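Local coordinates for protein toll (Drosophila melanogaster, PDB 4LXR) that serves as the cell-surface receptor for activated Spaetzle C-106, switching on Toll signalling in embryonic dorsal-ventral patterning and antifungal defence, at residues L196-H207 and S219-I230. Residues are numbered along the deposited sequence; the frame is centred on the assembly and turned at random.
Sequences LKQLNLWSNQLH and SVLGIDIHDNGI
With CG of both Trp202 (chi1 50°) and His226 (chi1 81°) set between the backbone N and the carbonyl carbon, the two rings run side by side in nearly parallel planes. They are slid so far apart that they barely overlap; the closer meeting is a CH-pi contact, Trp202 CB lying 3.4 Å from the centroid of the His226 ring, over its face. Asp224 holds that imidazole through ND1: its OD1 closes an Asx turn with the backbone N of His226 and also accepts from His226 ND1 at 2.6 Å. Beyond the rings, Ser203 OG donates to the anti lone pair of Asp227 OD2 (2.8 Å).

On the inner side, Asn228 ties its own segment to 196-207. Its ND2 points almost straight at Leu201 O (3.0 Å, 178°). Asn204 ND2 reaches that oxygen from the opposite face of the carbonyl, while Asn228 OD1 takes the N-H of Leu206 at 3.0 Å. Replacing Asn228 with an alanine would probably leave Leu206 N without its acceptor and Leu201 O with one donor fewer, untying the loop of 196-207 from its neighbour. Parallel strands 198-200 and 222-224 continue the pairing, Leu199 N bonding Gly222 O at 2.8 Å. On the face that carries their side chains, Gln198, Asn200 and Asp224 hydrogen-bond to Gln62 of a Spaetzle C-106 chain. Parallel strands stacked turn on turn, with an asparagine ladder (Asn204, Asn228, Asn252) beside them, are characteristic of a leucine-rich-repeat solenoid, whose concave surface here receives the ligand.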
loop_
_atom_site.group_PDB
_atom_site.type_symbol
_atom_site.label_atom_id
_atom_site.label_comp_id
_atom_site.label_asym_id
_atom_site.label_seq_id
_atom_site.Cartn_x
_atom_site.Cartn_y
_atom_site.Cartn_z
ATOM N N LEU A 196 1.879 -8.872 44.085
ATOM C CA LEU A 196 2.181 -9.346 42.731
ATOM C C LEU A 196 1.000 -9.196 41.750
ATOM O O LEU A 196 -0.083 -9.718 42.004
ATOM C CB LEU A 196 2.660 -10.796 42.752
ATOM C CG LEU A 196 3.154 -11.329 41.402
ATOM C CD1 LEU A 196 4.385 -10.559 40.880
ATOM C CD2 LEU A 196 3.459 -12.803 41.538
ATOM N N LYS A 197 1.208 -8.479 40.641
ATOM C CA LYS A 197 0.125 -8.269 39.666
ATOM C C LYS A 197 0.351 -8.972 38.334
ATOM O O LYS A 197 -0.589 -9.503 37.745
ATOM C CB LYS A 197 -0.127 -6.771 39.433
ATOM C CG LYS A 197 -0.515 -6.011 40.701
ATOM C CD LYS A 197 -0.581 -4.497 40.445
ATOM C CE LYS A 197 -1.060 -3.764 41.697
ATOM N NZ LYS A 197 -0.101 -3.889 42.872
ATOM N N GLN A 198 1.595 -9.007 37.871
ATOM C CA GLN A 198 1.889 -9.582 36.556
ATOM C C GLN A 198 2.820 -10.786 36.655
ATOM O O GLN A 198 3.934 -10.698 37.192
ATOM C CB GLN A 198 2.476 -8.518 35.599
ATOM C CG GLN A 198 2.653 -9.005 34.158
ATOM C CD GLN A 198 1.331 -9.461 33.524
ATOM O OE1 GLN A 198 0.305 -8.788 33.663
ATOM N NE2 GLN A 198 1.344 -10.636 32.880
ATOM N N LEU A 199 2.349 -11.911 36.132
ATOM C CA LEU A 199 3.088 -13.152 36.182
ATOM C C LEU A 199 3.346 -13.632 34.762
ATOM O O LEU A 199 2.475 -14.247 34.146
ATOM C CB LEU A 199 2.283 -14.198 36.975
ATOM C CG LEU A 199 2.970 -15.549 37.232
ATOM C CD1 LEU A 199 4.368 -15.336 37.791
ATOM C CD2 LEU A 199 2.137 -16.419 38.198
ATOM N N ASN A 200 4.528 -13.328 34.226
ATOM C CA ASN A 200 4.896 -13.780 32.893
ATOM C C ASN A 200 5.727 -15.056 32.889
ATOM O O ASN A 200 6.842 -15.081 33.407
ATOM C CB ASN A 200 5.643 -12.672 32.116
ATOM C CG ASN A 200 4.696 -11.718 31.432
ATOM O OD1 ASN A 200 3.485 -11.818 31.616
ATOM N ND2 ASN A 200 5.235 -10.781 30.640
ATOM N N LEU A 201 5.200 -16.102 32.256
ATOM C CA LEU A 201 5.837 -17.416 32.288
ATOM C C LEU A 201 5.874 -18.019 30.906
ATOM O O LEU A 201 5.983 -19.236 30.773
ATOM C CB LEU A 201 5.084 -18.357 33.228
ATOM C CG LEU A 201 5.095 -17.937 34.704
ATOM C CD1 LEU A 201 4.026 -18.670 35.534
ATOM C CD2 LEU A 201 6.481 -18.181 35.292
ATOM N N TRP A 202 5.806 -17.169 29.878
ATOM C CA TRP A 202 5.724 -17.660 28.488
ATOM C C TRP A 202 7.028 -18.322 28.070
ATOM O O TRP A 202 8.095 -18.040 28.646
ATOM C CB TRP A 202 5.353 -16.516 27.515
ATOM C CG TRP A 202 6.212 -15.296 27.693
ATOM C CD1 TRP A 202 6.056 -14.316 28.636
ATOM C CD2 TRP A 202 7.369 -14.937 26.936
ATOM N NE1 TRP A 202 7.039 -13.355 28.499
ATOM C CE2 TRP A 202 7.860 -13.721 27.461
ATOM C CE3 TRP A 202 8.031 -15.514 25.853
ATOM C CZ2 TRP A 202 8.994 -13.092 26.954
ATOM C CZ3 TRP A 202 9.153 -14.877 25.338
ATOM C CH2 TRP A 202 9.618 -13.681 25.884
ATOM N N SER A 203 6.931 -19.213 27.087
ATOM C CA SER A 203 8.093 -19.910 26.518
ATOM C C SER A 203 8.874 -20.639 27.597
ATOM O O SER A 203 10.094 -20.508 27.692
ATOM C CB SER A 203 9.011 -18.950 25.758
ATOM O OG SER A 203 8.407 -18.497 24.563
ATOM N N ASN A 204 8.147 -21.381 28.419
ATOM C CA ASN A 204 8.748 -22.302 29.364
ATOM C C ASN A 204 8.270 -23.698 29.011
ATOM O O ASN A 204 7.878 -23.939 27.874
ATOM C CB ASN A 204 8.394 -21.901 30.796
ATOM C CG ASN A 204 9.298 -20.811 31.315
ATOM O OD1 ASN A 204 10.468 -21.071 31.589
ATOM N ND2 ASN A 204 8.787 -19.568 31.400
ATOM N N GLN A 205 8.289 -24.629 29.954
ATOM C CA GLN A 205 7.794 -25.965 29.631
ATOM C C GLN A 205 6.916 -26.459 30.767
ATOM O O GLN A 205 7.117 -27.546 31.314
ATOM C CB GLN A 205 8.935 -26.940 29.233
ATOM C CG GLN A 205 10.112 -27.025 30.229
ATOM C CD GLN A 205 11.263 -27.922 29.742
ATOM O OE1 GLN A 205 12.222 -27.448 29.140
ATOM N NE2 GLN A 205 11.166 -29.213 30.009
ATOM N N LEU A 206 5.937 -25.622 31.112
ATOM C CA LEU A 206 5.021 -25.878 32.224
ATOM C C LEU A 206 3.867 -26.785 31.794
ATOM O O LEU A 206 2.756 -26.324 31.531
ATOM C CB LEU A 206 4.483 -24.548 32.771
ATOM C CG LEU A 206 5.526 -23.608 33.385
ATOM C CD1 LEU A 206 4.952 -22.193 33.473
ATOM C CD2 LEU A 206 5.990 -24.106 34.778
ATOM N N HIS A 207 4.155 -28.080 31.737
ATOM C CA HIS A 207 3.226 -29.090 31.253
ATOM C C HIS A 207 2.398 -29.735 32.364
ATOM O O HIS A 207 1.772 -30.763 32.142
ATOM C CB HIS A 207 4.017 -30.200 30.548
ATOM C CG HIS A 207 4.901 -29.701 29.453
ATOM N ND1 HIS A 207 5.942 -30.443 28.938
ATOM C CD2 HIS A 207 4.887 -28.534 28.762
ATOM C CE1 HIS A 207 6.530 -29.756 27.975
ATOM N NE2 HIS A 207 5.915 -28.592 27.853
ATOM N N SER A 219 -3.853 -11.589 44.331
ATOM C CA SER A 219 -3.507 -10.262 43.872
ATOM C C SER A 219 -3.273 -10.252 42.359
ATOM O O SER A 219 -3.266 -9.188 41.730
ATOM C CB SER A 219 -2.248 -9.792 44.593
ATOM O OG SER A 219 -1.129 -10.581 44.211
ATOM N N VAL A 220 -3.085 -11.433 41.777
ATOM C CA VAL A 220 -2.581 -11.534 40.402
ATOM C C VAL A 220 -3.603 -11.056 39.362
ATOM O O VAL A 220 -4.729 -11.535 39.324
ATOM C CB VAL A 220 -2.056 -12.960 40.071
ATOM C CG1 VAL A 220 -1.761 -13.124 38.546
ATOM C CG2 VAL A 220 -0.809 -13.275 40.884
ATOM N N LEU A 221 -3.189 -10.117 38.518
ATOM C CA LEU A 221 -4.082 -9.521 37.531
ATOM C C LEU A 221 -3.802 -10.077 36.146
ATOM O O LEU A 221 -4.685 -10.123 35.288
ATOM C CB LEU A 221 -3.940 -7.991 37.533
ATOM C CG LEU A 221 -4.216 -7.325 38.892
ATOM C CD1 LEU A 221 -4.038 -5.826 38.778
ATOM C CD2 LEU A 221 -5.610 -7.654 39.384
ATOM N N GLY A 222 -2.562 -10.499 35.928
ATOM C CA GLY A 222 -2.168 -11.018 34.629
ATOM C C GLY A 222 -1.339 -12.284 34.716
ATOM O O GLY A 222 -0.349 -12.353 35.461
ATOM N N ILE A 223 -1.747 -13.300 33.968
ATOM C CA ILE A 223 -0.922 -14.491 33.818
ATOM C C ILE A 223 -0.735 -14.862 32.343
ATOM O O ILE A 223 -1.704 -14.971 31.568
ATOM C CB ILE A 223 -1.450 -15.701 34.611
ATOM C CG1 ILE A 223 -0.521 -16.896 34.381
ATOM C CG2 ILE A 223 -2.894 -16.068 34.226
ATOM C CD1 ILE A 223 -0.939 -18.110 35.142
ATOM N N ASP A 224 0.515 -15.046 31.950
ATOM C CA ASP A 224 0.807 -15.311 30.559
ATOM C C ASP A 224 1.623 -16.571 30.462
ATOM O O ASP A 224 2.760 -16.592 30.875
ATOM C CB ASP A 224 1.547 -14.127 29.936
ATOM C CG ASP A 224 1.767 -14.289 28.436
ATOM O OD1 ASP A 224 1.785 -15.436 27.936
ATOM O OD2 ASP A 224 1.939 -13.258 27.754
ATOM N N ILE A 225 1.021 -17.610 29.892
ATOM C CA ILE A 225 1.657 -18.895 29.764
ATOM C C ILE A 225 1.671 -19.357 28.315
ATOM O O ILE A 225 1.646 -20.557 28.045
ATOM C CB ILE A 225 0.986 -19.982 30.666
ATOM C CG1 ILE A 225 -0.529 -20.034 30.453
ATOM C CG2 ILE A 225 1.295 -19.709 32.137
ATOM C CD1 ILE A 225 -1.238 -21.134 31.279
ATOM N N HIS A 226 1.722 -18.401 27.388
ATOM C CA HIS A 226 1.835 -18.747 25.980
ATOM C C HIS A 226 3.111 -19.523 25.670
ATOM O O HIS A 226 4.106 -19.385 26.373
ATOM C CB HIS A 226 1.593 -17.538 25.048
ATOM C CG HIS A 226 2.769 -16.616 24.853
ATOM N ND1 HIS A 226 2.912 -15.433 25.547
ATOM C CD2 HIS A 226 3.784 -16.642 23.955
ATOM C CE1 HIS A 226 3.999 -14.802 25.132
ATOM N NE2 HIS A 226 4.546 -15.513 24.162
ATOM N N ASP A 227 3.035 -20.390 24.657
ATOM C CA ASP A 227 4.159 -21.215 24.207
ATOM C C ASP A 227 4.812 -22.033 25.341
ATOM O O ASP A 227 6.008 -21.900 25.611
ATOM C CB ASP A 227 5.216 -20.353 23.492
ATOM C CG ASP A 227 6.390 -21.173 22.998
ATOM O OD1 ASP A 227 6.169 -22.319 22.544
ATOM O OD2 ASP A 227 7.534 -20.683 23.096
ATOM N N ASN A 228 4.018 -22.875 25.998
ATOM C CA ASN A 228 4.529 -23.752 27.028
ATOM C C ASN A 228 4.322 -25.210 26.677
ATOM O O ASN A 228 4.401 -26.054 27.550
ATOM C CB ASN A 228 3.859 -23.466 28.378
ATOM C CG ASN A 228 4.669 -22.517 29.223
ATOM O OD1 ASN A 228 5.579 -22.938 29.924
ATOM N ND2 ASN A 228 4.359 -21.226 29.141
ATOM N N GLY A 229 4.028 -25.491 25.406
ATOM C CA GLY A 229 3.778 -26.853 24.958
ATOM C C GLY A 229 2.645 -27.522 25.726
ATOM O O GLY A 229 2.645 -28.736 25.879
ATOM N N ILE A 230 1.683 -26.734 26.209
ATOM C CA ILE A 230 0.569 -27.265 27.005
ATOM C C ILE A 230 -0.470 -27.968 26.129
ATOM O O ILE A 230 -0.969 -27.387 25.155
ATOM C CB ILE A 230 -0.123 -26.144 27.832
ATOM C CG1 ILE A 230 0.866 -25.497 28.804
ATOM C CG2 ILE A 230 -1.324 -26.700 28.613
ATOM C CD1 ILE A 230 0.223 -24.406 29.670
#